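PDB 3SZP: transcriptional regulator, LysR family from Vibrio cholerae, which probably binds promoter DNA through a winged helix-turn-helix domain and activates virulence gene transcription as a LysR-type regulator. Local coordinates for residues A[274-277]-A[278-282]. Sequence-based numbering, arbitrary orientation.
Sequences QPEK and VRLFI
V278, in the first turn of helix 276-287, sets its two methyl groups against Q274 and P275, the residues just before that helix. CG1 meets the bent chain of Q274, with V278 CG1 only 3.4 Å from Q274 CG; the turn at chi2 (63°) of Q274 folds its amide back along the same methyl. The other branch, CG2, lies against the proline ring, V278 CG2 to P275 CG being 3.6 Å, and K277 CG adds a looser touch to it. I282 CD1, one turn on, comes no nearer than 4.3 Å to Q274 CG. P275 occupies the N-cap position of the helix, and its carbonyl oxygen accepts the first backbone bonds: R279 N donates to P275 O at 3.1 Å, while V278 N makes a weak bond to the same oxygen. The next bond runs from L280 N to E276 O at 2.8 Å. This helix belongs to the LysR substrate-binding domain, of periplasmic-binding-protein type, and packs on its sheet: V278 and F281 rest on I93 of strand 91-98 and V140 of strand 140-144, and F281 meets F113 edge-to-face. Away from the sheet the contact is looser and more polar. The R279 chain, bent at chi3 (-50°), curls back along the first turn, so that one guanidinium face lies over P275 C and E276 CA, both offset toward its rim, and R279 NH1 comes to 2.8 Å from Q274 O. The E276 chain runs extended beyond CG, and its carboxylate stops short of a salt bridge, E276 OE1 lying 4.3 Å from R279 NH2. A single water spans the gap, donating to E276 OE1 and accepting from R279 NH2 at the guanidinium edge.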
loop_
_atom_site.group_PDB
_atom_site.type_symbol
_atom_site.label_atom_id
_atom_site.label_comp_id
_atom_site.label_asym_id
_atom_site.label_seq_id
_atom_site.Cartn_x
_atom_site.Cartn_y
_atom_site.Cartn_z
ATOM N N GLN A 274 -8.726 -1.043 45.468
ATOM C CA GLN A 274 -7.796 -0.024 45.020
ATOM C C GLN A 274 -6.595 0.028 45.959
ATOM O O GLN A 274 -6.754 0.080 47.185
ATOM C CB GLN A 274 -8.523 1.322 44.976
ATOM C CG GLN A 274 -8.051 2.280 43.905
ATOM C CD GLN A 274 -8.271 1.767 42.492
ATOM O OE1 GLN A 274 -7.434 1.050 41.946
ATOM N NE2 GLN A 274 -9.383 2.162 41.881
ATOM N N PRO A 275 -5.380 -0.016 45.390
ATOM C CA PRO A 275 -4.190 0.101 46.239
ATOM C C PRO A 275 -4.129 1.485 46.876
ATOM O O PRO A 275 -4.883 2.371 46.467
ATOM C CB PRO A 275 -3.036 -0.084 45.245
ATOM C CG PRO A 275 -3.599 0.286 43.924
ATOM C CD PRO A 275 -5.034 -0.151 43.964
ATOM N N GLU A 276 -3.239 1.666 47.846
ATOM C CA GLU A 276 -3.136 2.934 48.561
ATOM C C GLU A 276 -2.758 4.094 47.638
ATOM O O GLU A 276 -3.299 5.192 47.755
ATOM C CB GLU A 276 -2.138 2.817 49.723
ATOM C CG GLU A 276 -2.139 4.010 50.668
ATOM C CD GLU A 276 -1.215 3.826 51.873
ATOM O OE1 GLU A 276 -1.151 2.701 52.436
ATOM O OE2 GLU A 276 -0.549 4.814 52.264
ATOM N N LYS A 277 -1.829 3.839 46.722
ATOM C CA LYS A 277 -1.326 4.872 45.822
ATOM C C LYS A 277 -2.461 5.496 45.018
ATOM O O LYS A 277 -2.488 6.709 44.810
ATOM C CB LYS A 277 -0.248 4.315 44.885
ATOM C CG LYS A 277 -0.755 3.282 43.892
ATOM C CD LYS A 277 0.375 2.644 43.085
ATOM C CE LYS A 277 -0.183 1.622 42.104
ATOM N NZ LYS A 277 0.855 0.709 41.546
ATOM N N VAL A 278 -3.410 4.669 44.583
ATOM C CA VAL A 278 -4.551 5.171 43.819
ATOM C C VAL A 278 -5.583 5.840 44.738
ATOM O O VAL A 278 -6.144 6.882 44.391
ATOM C CB VAL A 278 -5.198 4.053 42.978
ATOM C CG1 VAL A 278 -6.298 4.612 42.104
ATOM C CG2 VAL A 278 -4.134 3.345 42.118
ATOM N N ARG A 279 -5.816 5.253 45.909
ATOM C CA ARG A 279 -6.719 5.849 46.897
ATOM C C ARG A 279 -6.289 7.264 47.283
ATOM O O ARG A 279 -7.107 8.168 47.327
ATOM C CB ARG A 279 -6.825 4.982 48.160
ATOM C CG ARG A 279 -7.634 3.703 47.986
ATOM C CD ARG A 279 -8.024 3.089 49.342
ATOM N NE ARG A 279 -6.879 2.965 50.245
ATOM C CZ ARG A 279 -6.224 1.832 50.475
ATOM N NH1 ARG A 279 -6.608 0.708 49.880
ATOM N NH2 ARG A 279 -5.193 1.814 51.312
ATOM N N LEU A 280 -5.008 7.440 47.581
ATOM C CA LEU A 280 -4.460 8.756 47.880
ATOM C C LEU A 280 -4.724 9.744 46.734
ATOM O O LEU A 280 -5.135 10.890 46.948
ATOM C CB LEU A 280 -2.957 8.646 48.138
ATOM C CG LEU A 280 -2.537 7.947 49.433
ATOM C CD1 LEU A 280 -1.023 7.733 49.501
ATOM C CD2 LEU A 280 -3.025 8.721 50.642
ATOM N N PHE A 281 -4.485 9.297 45.511
ATOM C CA PHE A 281 -4.737 10.144 44.361
ATOM C C PHE A 281 -6.210 10.536 44.287
ATOM O O PHE A 281 -6.556 11.711 44.212
ATOM C CB PHE A 281 -4.301 9.455 43.065
ATOM C CG PHE A 281 -4.512 10.299 41.843
ATOM C CD1 PHE A 281 -3.627 11.324 41.531
ATOM C CD2 PHE A 281 -5.610 10.086 41.017
ATOM C CE1 PHE A 281 -3.830 12.117 40.399
ATOM C CE2 PHE A 281 -5.814 10.871 39.881
ATOM C CZ PHE A 281 -4.927 11.883 39.579
ATOM N N ILE A 282 -7.078 9.542 44.311
ATOM C CA ILE A 282 -8.509 9.789 44.252
ATOM C C ILE A 282 -8.959 10.787 45.330
ATOM O O ILE A 282 -9.669 11.755 45.031
ATOM C CB ILE A 282 -9.286 8.472 44.395
ATOM C CG1 ILE A 282 -9.045 7.582 43.174
ATOM C CG2 ILE A 282 -10.782 8.736 44.586
ATOM C CD1 ILE A 282 -9.651 6.187 43.326
HETATM O O HOH W 1 -2.989 0.377 52.615
#